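Local structure of (S)-ureidoglycine--glyoxylate transaminase (Bacillus subtilis, 3ISL) at residues 204-209 with 274-279; 69-74 with 195-200; 331-336 with 360-365; 340-343 with 349-352; 103-106 with 111-114. The protein transfers the amino group of (S)-ureidoglycine to glyoxylate, using pyridoxal 5'-phosphate, to give oxalurate and glycine in purine breakdown. All coordinates share one frame; numbering follows the deposited sequence.

Interaction 1. Residues 204-209 with 274-279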
# COMPACT_ATOMS: atom_id res chain seq x y z
N SER A 204 -8.35 1.16 -3.96
CA SER A 204 -7.00 1.32 -4.54
C SER A 204 -6.03 1.06 -3.43
O SER A 204 -6.41 1.16 -2.27
CB SER A 204 -6.83 2.73 -5.08
OG SER A 204 -7.67 3.52 -4.26
N GLY A 205 -4.79 0.78 -3.80
CA GLY A 205 -3.78 0.41 -2.81
C GLY A 205 -3.33 -1.04 -2.78
O GLY A 205 -2.68 -1.49 -1.82
N MET A 206 -3.60 -1.79 -3.87
CA MET A 206 -2.84 -3.03 -4.07
C MET A 206 -2.69 -3.26 -5.53
O MET A 206 -3.47 -2.68 -6.32
CB MET A 206 -3.48 -4.24 -3.36
CG MET A 206 -2.72 -4.77 -2.09
SD MET A 206 -3.74 -6.19 -1.74
CE MET A 206 -2.87 -7.20 -0.55
N ALA A 207 -1.65 -4.04 -5.90
CA ALA A 207 -1.30 -4.24 -7.27
C ALA A 207 -1.05 -5.75 -7.53
O ALA A 207 0.00 -6.27 -7.20
CB ALA A 207 -0.06 -3.42 -7.62
N PRO A 208 -2.03 -6.46 -8.07
CA PRO A 208 -1.87 -7.88 -8.46
C PRO A 208 -0.88 -8.01 -9.62
O PRO A 208 -1.00 -7.28 -10.62
CB PRO A 208 -3.27 -8.30 -8.98
CG PRO A 208 -4.19 -7.22 -8.60
CD PRO A 208 -3.37 -5.94 -8.34
N ILE A 209 0.04 -8.94 -9.49
CA ILE A 209 1.05 -9.16 -10.53
C ILE A 209 1.07 -10.60 -10.89
O ILE A 209 0.70 -11.43 -10.07
CB ILE A 209 2.48 -8.70 -10.13
CG1 ILE A 209 3.02 -9.52 -8.96
CG2 ILE A 209 2.52 -7.23 -9.76
CD1 ILE A 209 4.52 -9.17 -8.57
N TYR A 274 -8.44 -9.04 2.16
CA TYR A 274 -9.84 -9.42 2.24
C TYR A 274 -10.57 -8.88 1.01
O TYR A 274 -11.34 -9.62 0.33
CB TYR A 274 -10.55 -8.85 3.51
CG TYR A 274 -10.18 -9.45 4.87
CD1 TYR A 274 -9.46 -10.65 4.96
CD2 TYR A 274 -10.60 -8.83 6.06
CE1 TYR A 274 -9.16 -11.21 6.23
CE2 TYR A 274 -10.30 -9.34 7.28
CZ TYR A 274 -9.58 -10.55 7.38
OH TYR A 274 -9.26 -11.05 8.67
N ALA A 275 -10.35 -7.58 0.77
CA ALA A 275 -11.04 -6.85 -0.27
C ALA A 275 -10.67 -7.39 -1.66
O ALA A 275 -11.53 -7.62 -2.46
CB ALA A 275 -10.84 -5.33 -0.14
N LEU A 276 -9.40 -7.66 -1.90
CA LEU A 276 -8.98 -8.23 -3.17
C LEU A 276 -9.57 -9.63 -3.41
O LEU A 276 -10.13 -9.93 -4.49
CB LEU A 276 -7.41 -8.32 -3.20
CG LEU A 276 -6.84 -8.87 -4.48
CD1 LEU A 276 -7.28 -8.01 -5.78
CD2 LEU A 276 -5.35 -8.94 -4.38
N ARG A 277 -9.39 -10.50 -2.43
CA ARG A 277 -10.04 -11.81 -2.44
C ARG A 277 -11.52 -11.73 -2.83
O ARG A 277 -11.96 -12.36 -3.82
CB ARG A 277 -9.84 -12.44 -1.05
CG ARG A 277 -10.05 -14.02 -0.93
CD ARG A 277 -11.50 -14.35 -0.69
NE ARG A 277 -11.66 -15.78 -0.42
CZ ARG A 277 -12.81 -16.42 -0.33
NH1 ARG A 277 -13.96 -15.74 -0.43
NH2 ARG A 277 -12.82 -17.75 -0.10
N GLU A 278 -12.29 -10.89 -2.12
CA GLU A 278 -13.70 -10.79 -2.48
C GLU A 278 -13.93 -10.18 -3.85
O GLU A 278 -14.80 -10.64 -4.56
CB GLU A 278 -14.55 -10.09 -1.42
CG GLU A 278 -14.55 -10.76 -0.08
CD GLU A 278 -15.23 -12.15 -0.08
OE1 GLU A 278 -16.30 -12.33 0.55
OE2 GLU A 278 -14.67 -13.08 -0.67
N GLY A 279 -13.17 -9.16 -4.21
CA GLY A 279 -13.32 -8.51 -5.54
C GLY A 279 -13.03 -9.44 -6.71
O GLY A 279 -13.82 -9.51 -7.66
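Leu276 reaches out of its helix with a forked end that overlaps two side chains of 204-209, one methyl per partner. Its CD2 meets the sulfur of Met206 (SD to CD2 4.1 Å), and its CD1 faces the ring of Pro208, where CG stands 4.3 Å from that methyl. The fork is carried there by a first torsion that turns CG opposite the backbone N (chi1 -179°), toward the strand, with a second torsion near 58° splitting the methyls between the two neighbours. Met206 is stretched out beyond CG and crosses the leucine at about a right angle, so the pair touches through sulfur and methyl rather than along its length. Met206 and Pro208 are two residues apart and both point at the helix; Ala207 between them points away. The backbones stay well separated, the CA atoms of Met206 and Leu276 lying 8.1 Å apart, and the contact is buried and purely apolar, its closest atoms at van der Waals distance. The polar groups of the helix pair among themselves and with other neighbours: Arg277 NH1 and Glu278 OE2 form a salt bridge of 2.8 Å, in the guanidinium plane and on the syn side of the carboxylate, while Arg277 NH2 pairs with Glu48 and NH1 also bonds to Arg5 of the second subunit. Pro66 of strand 63-68 packs on Leu276 as well. Helix 270-286 thus covers the sheet at strand 206-211, the one antiparallel strand of the seven in the large domain of fold-type I PLP enzymes.

Interaction 2. Residues 69-74 with 195-200. With PLP (pyridoxal-5'-phosphate), chain C.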
# COMPACT_ATOMS: atom_id res chain seq x y z
N GLY A 69 0.81 -1.76 -2.50
CA GLY A 69 1.29 -0.51 -3.06
C GLY A 69 0.24 -0.23 -4.06
O GLY A 69 -0.53 -1.15 -4.42
N THR A 70 0.16 1.00 -4.52
CA THR A 70 -0.71 1.25 -5.66
C THR A 70 -0.19 0.48 -6.91
O THR A 70 0.89 -0.20 -6.88
CB THR A 70 -1.04 2.81 -5.87
OG1 THR A 70 -0.14 3.44 -6.79
CG2 THR A 70 -1.00 3.54 -4.53
N SER A 71 -0.98 0.55 -7.98
CA SER A 71 -0.68 -0.18 -9.18
C SER A 71 0.76 0.08 -9.64
O SER A 71 1.46 -0.83 -10.08
CB SER A 71 -1.62 0.27 -10.25
OG SER A 71 -2.91 0.34 -9.72
N ARG A 72 1.16 1.33 -9.57
CA ARG A 72 2.46 1.73 -10.11
C ARG A 72 3.64 1.36 -9.20
O ARG A 72 4.78 1.34 -9.68
CB ARG A 72 2.49 3.22 -10.49
CG ARG A 72 2.77 4.17 -9.38
CD ARG A 72 2.48 5.60 -9.93
NE ARG A 72 1.07 5.81 -10.34
CZ ARG A 72 0.61 6.87 -11.02
NH1 ARG A 72 1.43 7.84 -11.44
NH2 ARG A 72 -0.69 6.97 -11.31
N ALA A 73 3.37 1.02 -7.94
CA ALA A 73 4.37 0.35 -7.10
C ALA A 73 4.50 -1.10 -7.61
O ALA A 73 5.58 -1.66 -7.54
CB ALA A 73 3.93 0.35 -5.65
N GLY A 74 3.38 -1.70 -8.04
CA GLY A 74 3.44 -3.01 -8.65
C GLY A 74 4.29 -2.98 -9.90
O GLY A 74 5.12 -3.86 -10.12
N GLY A 195 -4.19 -3.38 -11.47
CA GLY A 195 -4.55 -2.55 -10.31
C GLY A 195 -5.93 -2.90 -9.82
O GLY A 195 -6.67 -3.66 -10.48
N THR A 196 -6.31 -2.42 -8.66
CA THR A 196 -7.56 -2.85 -8.05
C THR A 196 -8.75 -1.89 -8.25
O THR A 196 -9.90 -2.35 -8.27
CB THR A 196 -7.36 -3.02 -6.52
OG1 THR A 196 -6.53 -1.95 -6.04
CG2 THR A 196 -6.63 -4.30 -6.23
N GLN A 197 -8.49 -0.59 -8.36
CA GLN A 197 -9.52 0.42 -8.18
C GLN A 197 -10.21 0.77 -9.50
O GLN A 197 -11.01 1.75 -9.55
CB GLN A 197 -8.95 1.70 -7.54
CG GLN A 197 -8.02 2.55 -8.57
CD GLN A 197 -6.53 2.15 -8.55
OE1 GLN A 197 -6.18 1.09 -8.03
NE2 GLN A 197 -5.66 3.00 -9.10
N LYS A 198 -9.86 0.02 -10.55
CA LYS A 198 -10.41 0.17 -11.91
C LYS A 198 -11.42 -0.93 -12.22
O LYS A 198 -12.36 -1.06 -11.47
CB LYS A 198 -9.30 0.36 -12.94
CG LYS A 198 -8.59 1.78 -12.65
CD LYS A 198 -7.46 2.22 -13.63
CE LYS A 198 -6.66 3.32 -12.97
NZ LYS A 198 -5.87 4.21 -13.80
N CYS A 199 -11.28 -1.70 -13.28
CA CYS A 199 -12.31 -2.67 -13.55
C CYS A 199 -12.63 -3.71 -12.46
O CYS A 199 -13.68 -4.38 -12.55
CB CYS A 199 -12.00 -3.34 -14.88
SG CYS A 199 -11.98 -2.10 -16.15
N LEU A 200 -11.69 -3.92 -11.53
CA LEU A 200 -11.87 -4.81 -10.37
C LEU A 200 -12.74 -4.23 -9.23
O LEU A 200 -13.28 -4.97 -8.41
CB LEU A 200 -10.47 -5.28 -9.81
CG LEU A 200 -9.62 -6.09 -10.86
CD1 LEU A 200 -8.41 -6.61 -10.08
CD2 LEU A 200 -10.42 -7.28 -11.52
N1 PLP C . -1.22 2.58 -15.22
C2 PLP C . -2.44 2.85 -16.00
C2A PLP C . -2.66 2.44 -17.33
C3 PLP C . -3.51 3.57 -15.46
O3 PLP C . -4.65 3.82 -16.18
C4 PLP C . -3.50 4.05 -14.17
C4A PLP C . -4.75 4.84 -13.62
C5 PLP C . -2.37 3.81 -13.39
C6 PLP C . -1.23 3.10 -13.88
C5A PLP C . -2.38 4.40 -12.02
O4P PLP C . -2.14 3.45 -11.10
P PLP C . -2.23 4.02 -9.63
O1P PLP C . -2.79 5.44 -9.59
O2P PLP C . -0.65 3.81 -9.14
O3P PLP C . -3.14 2.97 -8.69
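Ser71 and Gln197 meet across the phosphate-binding cup of a fold-type I PLP enzyme, where the start of helix 71-82 faces the loop after strand 191-193 that carries the cofactor lysine. The segments bond to each other through the cofactor: Ser71 OG gives a hydrogen bond to PLP O3P at 2.8 Å, and Gln197 NE2 reaches the same oxygen at 2.6 Å with an N-H...O angle of 157°. Gly195 comes close to the serine hydroxyl, its CA 3.4 Å from Ser71 OG, where a side chain would clash. Gln197 bends at its second torsion (chi2 -90°), which swings the amide over to the phosphate; its OE1 is buried with no partner in the model. Arg72 folds round the other side, bent at its third torsion (chi3 62°), with the phosphorus in the guanidinium plane at its edge. NE bonds to PLP O2P at 2.9 Å, and NH2 to O1P at 3.1 Å, so one flat group grips two oxygens. A methionine in its place would probably leave O1P and O2P without these donors and the phosphate charge less well balanced. Thr70, the N-cap, bonds O2P through OG1, though at a doubtfully short length; Arg72 N adds a bond, and the positive helix end would likely stabilise the anion further. Thr267 of the second subunit also binds PLP, placing the cofactor at the dimer interface. From the same loop as Gln197, Lys198, extended beyond CG, completes the hold with a covalent link, NZ 1.3 Å from PLP C4A, consistent with an imine.

Interaction 3. Residues 331-336 with 360-365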
# COMPACT_ATOMS: atom_id res chain seq x y z
N GLY A 331 -16.54 23.75 -28.55
CA GLY A 331 -15.93 25.10 -28.50
C GLY A 331 -16.76 26.07 -27.67
O GLY A 331 -18.00 26.02 -27.71
N GLY A 332 -16.10 26.95 -26.90
CA GLY A 332 -16.82 27.92 -26.03
C GLY A 332 -17.45 27.37 -24.73
O GLY A 332 -18.26 28.06 -24.06
N ILE A 333 -17.08 26.14 -24.36
CA ILE A 333 -17.59 25.58 -23.11
C ILE A 333 -16.41 25.25 -22.21
O ILE A 333 -15.47 24.59 -22.64
CB ILE A 333 -18.48 24.34 -23.35
CG1 ILE A 333 -19.87 24.77 -23.80
CG2 ILE A 333 -18.61 23.52 -22.06
CD1 ILE A 333 -20.62 23.71 -24.59
N ASP A 334 -16.45 25.76 -20.98
CA ASP A 334 -15.37 25.56 -20.04
C ASP A 334 -15.57 24.14 -19.46
O ASP A 334 -16.52 23.87 -18.75
CB ASP A 334 -15.42 26.66 -18.96
CG ASP A 334 -14.45 26.40 -17.80
OD1 ASP A 334 -13.84 25.31 -17.73
OD2 ASP A 334 -14.31 27.31 -16.95
N GLY A 335 -14.69 23.23 -19.84
CA GLY A 335 -14.81 21.83 -19.49
C GLY A 335 -14.64 21.60 -18.00
O GLY A 335 -15.21 20.64 -17.42
N GLU A 336 -13.84 22.45 -17.36
CA GLU A 336 -13.65 22.33 -15.93
C GLU A 336 -14.94 22.76 -15.19
O GLU A 336 -15.26 22.21 -14.15
CB GLU A 336 -12.43 23.16 -15.48
CG GLU A 336 -11.65 22.57 -14.27
CD GLU A 336 -11.26 21.06 -14.45
OE1 GLU A 336 -11.04 20.62 -15.60
OE2 GLU A 336 -11.18 20.32 -13.42
N LYS A 360 -9.51 19.51 -23.99
CA LYS A 360 -10.07 18.96 -25.24
C LYS A 360 -11.15 17.93 -24.98
O LYS A 360 -12.06 17.79 -25.77
CB LYS A 360 -8.97 18.30 -26.10
CG LYS A 360 -8.02 19.33 -26.75
CD LYS A 360 -6.69 18.69 -27.14
CE LYS A 360 -6.89 17.56 -28.19
NZ LYS A 360 -6.60 17.94 -29.62
N ILE A 361 -11.02 17.18 -23.88
CA ILE A 361 -11.88 16.02 -23.68
C ILE A 361 -12.29 15.85 -22.25
O ILE A 361 -11.54 16.20 -21.32
CB ILE A 361 -11.23 14.64 -24.14
CG1 ILE A 361 -9.81 14.45 -23.58
CG2 ILE A 361 -11.29 14.46 -25.63
CD1 ILE A 361 -9.30 12.94 -23.61
N TRP A 362 -13.48 15.31 -22.05
CA TRP A 362 -13.77 14.66 -20.75
C TRP A 362 -13.59 13.20 -20.98
O TRP A 362 -13.79 12.76 -22.09
CB TRP A 362 -15.20 14.86 -20.26
CG TRP A 362 -15.62 16.29 -20.08
CD1 TRP A 362 -15.30 17.15 -19.03
CD2 TRP A 362 -16.53 17.00 -20.93
NE1 TRP A 362 -15.96 18.38 -19.22
CE2 TRP A 362 -16.71 18.31 -20.37
CE3 TRP A 362 -17.19 16.67 -22.13
CZ2 TRP A 362 -17.54 19.30 -20.99
CZ3 TRP A 362 -18.02 17.65 -22.75
CH2 TRP A 362 -18.16 18.96 -22.18
N ARG A 363 -13.25 12.45 -19.92
CA ARG A 363 -13.16 11.01 -20.03
C ARG A 363 -14.20 10.36 -19.11
O ARG A 363 -14.19 10.56 -17.90
CB ARG A 363 -11.74 10.51 -19.70
CG ARG A 363 -10.70 11.07 -20.63
CD ARG A 363 -9.31 10.65 -20.21
NE ARG A 363 -8.90 11.40 -19.05
CZ ARG A 363 -8.22 10.88 -18.03
NH1 ARG A 363 -7.85 9.62 -18.02
NH2 ARG A 363 -7.89 11.66 -17.02
N ILE A 364 -15.09 9.56 -19.69
CA ILE A 364 -16.12 8.95 -18.85
C ILE A 364 -15.73 7.47 -18.79
O ILE A 364 -15.65 6.82 -19.83
CB ILE A 364 -17.50 9.14 -19.40
CG1 ILE A 364 -17.78 10.65 -19.65
CG2 ILE A 364 -18.59 8.41 -18.48
CD1 ILE A 364 -19.17 10.98 -20.21
N GLY A 365 -15.46 6.98 -17.57
CA GLY A 365 -15.09 5.58 -17.29
C GLY A 365 -16.38 4.78 -17.12
O GLY A 365 -17.39 5.34 -16.62
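The indole N-H of Trp362 is spent on the carbonyl of Gly335: NE1 lies 3.0 Å from Gly335 O, and the hydrogen points almost straight at it (164°). The oxygen sits at the ring edge, close to the indole plane, while the donor approaches the C=O bent to 114° and somewhat out of the carbonyl plane. Glycine brings its backbone right up to the ring, Gly335 CA being 3.6 Å from Trp362 NE1. A first torsion that sets CG opposite the carbonyl carbon (chi1 -58°) sends the indole out from strand 361-365 to the opening turn of helix 335-346. The ring thus pins the helix start to the two-stranded antiparallel sheet of 324-328 and 361-365 in the small C-terminal domain; Asp334, the N-cap, adds a weak capping bond from Glu336 N to its OD1. A leucine in place of Trp362 would probably leave Gly335 O without this donor and open a gap beside Ile333. Val338 of the helix and Val327 and Ile329 near the sheet touch the indole too. Ile333 offers its CG2 to the edge of the six-membered ring, 4.5 Å from Trp362 CZ2.

Interaction 4. Residues 340-343 with 349-352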
# COMPACT_ATOMS: atom_id res chain seq x y z
N ASP A 340 -16.94 20.41 -12.55
CA ASP A 340 -17.20 20.90 -11.19
C ASP A 340 -18.71 20.91 -10.88
O ASP A 340 -19.11 20.52 -9.78
CB ASP A 340 -16.61 22.34 -10.98
CG ASP A 340 -15.05 22.35 -11.00
OD1 ASP A 340 -14.47 23.47 -11.08
OD2 ASP A 340 -14.42 21.25 -10.92
N MET A 341 -19.54 21.37 -11.82
CA MET A 341 -21.00 21.45 -11.60
C MET A 341 -21.68 20.07 -11.51
O MET A 341 -22.60 19.85 -10.70
CB MET A 341 -21.70 22.34 -12.66
CG MET A 341 -23.19 22.58 -12.34
SD MET A 341 -24.06 23.49 -13.66
CE MET A 341 -23.39 25.14 -13.35
N LEU A 342 -21.28 19.15 -12.39
CA LEU A 342 -21.77 17.79 -12.33
C LEU A 342 -21.54 17.22 -10.93
O LEU A 342 -22.43 16.59 -10.36
CB LEU A 342 -21.01 16.91 -13.34
CG LEU A 342 -21.62 16.51 -14.65
CD1 LEU A 342 -20.85 15.18 -15.13
CD2 LEU A 342 -23.08 16.18 -14.40
N LEU A 343 -20.33 17.44 -10.42
CA LEU A 343 -19.91 16.99 -9.09
C LEU A 343 -20.70 17.69 -8.00
O LEU A 343 -21.27 17.03 -7.14
CB LEU A 343 -18.39 17.18 -8.87
CG LEU A 343 -17.88 16.39 -7.62
CD1 LEU A 343 -18.30 14.90 -7.63
CD2 LEU A 343 -16.33 16.52 -7.43
N GLU A 349 -19.18 12.08 -10.87
CA GLU A 349 -17.77 12.40 -11.14
C GLU A 349 -17.34 11.87 -12.49
O GLU A 349 -17.47 10.69 -12.74
CB GLU A 349 -16.82 11.82 -10.06
CG GLU A 349 -15.50 12.61 -10.03
CD GLU A 349 -14.36 11.85 -9.30
OE1 GLU A 349 -14.62 10.75 -8.81
OE2 GLU A 349 -13.22 12.36 -9.22
N ILE A 350 -16.86 12.78 -13.35
CA ILE A 350 -16.16 12.46 -14.61
C ILE A 350 -14.77 13.09 -14.57
O ILE A 350 -14.50 13.96 -13.76
CB ILE A 350 -16.94 12.88 -15.92
CG1 ILE A 350 -16.97 14.42 -16.07
CG2 ILE A 350 -18.35 12.15 -15.95
CD1 ILE A 350 -17.81 14.97 -17.37
N ALA A 351 -13.90 12.64 -15.46
CA ALA A 351 -12.50 13.07 -15.44
C ALA A 351 -12.24 14.16 -16.47
O ALA A 351 -12.80 14.13 -17.57
CB ALA A 351 -11.62 11.86 -15.68
N SER A 352 -11.40 15.13 -16.13
CA SER A 352 -10.85 16.04 -17.13
C SER A 352 -9.57 15.40 -17.66
O SER A 352 -9.23 14.28 -17.29
CB SER A 352 -10.51 17.41 -16.53
OG SER A 352 -11.64 18.29 -16.57
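Leu343 and Glu349 have their CA atoms 5.5 Å apart, the closest pair of CA atoms across the two segments, where helix 335-346 ends and the chain doubles back in extended form. A backbone bond between Leu342 and Ile348 helps close this tight turn, and beyond it the two paths diverge. The side chains of Leu343 and Glu349 lie side by side and point the same way, both with CG opposite the backbone N. Leu343 CD1 touches Glu349 CB at 4.2 Å, so the glutamate joins in through the base of its stalk while the rest runs on, fully stretched. Leu342 and Ile350 come closer. One methyl does the work, Leu342 CD1 standing 3.8 Å from Ile350 CD1 and 4.0 Å from Ile350 CG2, against the fork of the isoleucine, whose side chain it crosses at about a right angle. Ile350 holds CG1 between the backbone N and the carbonyl carbon (chi1 70°), which lifts both branches to the leucine. Val386 and Val379 of helix 373-389 flank the pair, and Ile364 lies against the isoleucine; Pro40 of the second subunit packs on Leu343. With methyl and methylene groups as the touching surfaces, the side chains across the turn probably hold by fit and exclusion of water, adding to the backbone bond, without a polar bond between them to fix an angle.

Interaction 5. Residues 103-106 with 111-114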
# COMPACT_ATOMS: atom_id res chain seq x y z
N GLU A 103 10.13 6.59 -17.08
CA GLU A 103 10.63 7.13 -15.81
C GLU A 103 11.23 6.08 -14.88
O GLU A 103 12.35 6.20 -14.41
CB GLU A 103 9.46 7.78 -15.10
CG GLU A 103 9.25 9.17 -15.43
CD GLU A 103 10.15 9.98 -14.60
OE1 GLU A 103 10.41 9.48 -13.48
OE2 GLU A 103 10.62 11.06 -15.06
N ILE A 104 10.42 5.06 -14.60
CA ILE A 104 10.81 3.95 -13.74
C ILE A 104 12.05 3.23 -14.29
O ILE A 104 13.04 3.03 -13.56
CB ILE A 104 9.61 2.97 -13.55
CG1 ILE A 104 8.53 3.60 -12.65
CG2 ILE A 104 10.09 1.72 -12.90
CD1 ILE A 104 7.13 3.07 -12.87
N ALA A 105 12.01 2.84 -15.57
CA ALA A 105 13.13 2.14 -16.16
C ALA A 105 14.42 2.96 -16.09
O ALA A 105 15.50 2.42 -15.79
CB ALA A 105 12.83 1.72 -17.65
N GLU A 106 14.32 4.26 -16.38
CA GLU A 106 15.54 5.12 -16.40
C GLU A 106 16.13 5.24 -15.02
O GLU A 106 17.34 5.11 -14.84
CB GLU A 106 15.23 6.52 -16.92
CG GLU A 106 15.92 6.76 -18.21
CD GLU A 106 15.21 7.76 -19.09
OE1 GLU A 106 14.40 8.57 -18.57
OE2 GLU A 106 15.51 7.73 -20.33
N ASN A 111 19.10 1.71 -20.21
CA ASN A 111 19.13 2.50 -21.42
C ASN A 111 17.75 2.37 -22.10
O ASN A 111 17.44 1.33 -22.66
CB ASN A 111 20.28 2.00 -22.31
CG ASN A 111 20.41 2.74 -23.65
OD1 ASN A 111 21.17 2.29 -24.52
ND2 ASN A 111 19.71 3.88 -23.81
N VAL A 112 16.93 3.41 -22.03
CA VAL A 112 15.59 3.39 -22.60
C VAL A 112 15.57 3.73 -24.10
O VAL A 112 16.10 4.78 -24.51
CB VAL A 112 14.65 4.33 -21.80
CG1 VAL A 112 13.29 4.42 -22.44
CG2 VAL A 112 14.50 3.85 -20.39
N HIS A 113 14.96 2.86 -24.91
CA HIS A 113 14.65 3.19 -26.33
C HIS A 113 13.13 3.44 -26.40
O HIS A 113 12.33 2.52 -26.10
CB HIS A 113 15.09 2.04 -27.26
CG HIS A 113 16.52 1.62 -27.06
ND1 HIS A 113 16.95 0.90 -25.95
CD2 HIS A 113 17.62 1.78 -27.84
CE1 HIS A 113 18.24 0.65 -26.06
NE2 HIS A 113 18.68 1.18 -27.19
N MET A 114 12.72 4.69 -26.65
CA MET A 114 11.29 4.93 -26.77
C MET A 114 10.85 5.09 -28.21
O MET A 114 11.61 5.57 -29.05
CB MET A 114 10.78 6.05 -25.86
CG MET A 114 11.41 7.41 -25.96
SD MET A 114 10.93 8.38 -24.49
CE MET A 114 12.47 8.52 -23.60
O HOH W 1 17.99 5.95 -21.37
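Val112 packs against the helix with one branch, and the tight side of the contact is that methyl: CG2 lies 3.9 Å from Ala105 CB and equally 3.9 Å from Glu106 CG. The valine turns CG1 opposite its backbone N (chi1 175°), which sets CG2 beside the N and facing the helix, wedged between a short alanine and the stalk of a glutamate. Glu106 contributes with its aliphatic part. It is stretched out beyond CG and crosses the valine at about a right angle, so its carboxylate passes over the branch point, Glu106 OE2 coming within 3.8 Å of Val112 CB. Its first torsion, near -113°, is far from a staggered value, perhaps the price of bringing the stalk round to the strand. The loose side starts at this carboxylate, which belongs to an exposed residue. There a water bridges the two segments, donating to Glu106 OE2 at 3.2 Å and accepting from Val112 N at 2.8 Å. The bridge satisfies a backbone N-H at the outer strand and adds a solvent-mediated link to the direct packing. Toward the buried side Ala105 rests on Ile83 and Ala110, and Ile91 of strand 88-93 packs on Val112. The contact thus belongs to the beta-alpha-beta crossover of strand 88-93, helix 96-107 and strand 111-116; the last strand lies parallel beside the first at the edge of the seven-stranded sheet, the backbones of Asn111 and His113 bonding to it, while Ile104 leans on helix 71-82 and on Asn247 of the second subunit.

In the fold
From the N terminus, interaction 2 opens first at 69-74 and closes at 195-200, a loop of 120 residues that contains interaction 5, where helix 96-107 meets strand 111-116. Interaction 1 follows in series, from 204-209 to 274-279, and touches interaction 2 through Met206 O and Thr196 OG1; their centres are 8 Å apart. These three serve the large domain: its sheet edge, its cofactor cup and the helix over its antiparallel strand. Further on, interaction 3 spans 331-365 and encloses interaction 4, both using helix 335-346 and joined by Glu336 OE1 to Ser352 OG. The two groups stay apart, interactions 1 and 3 lying on opposite sides of the chain's centre.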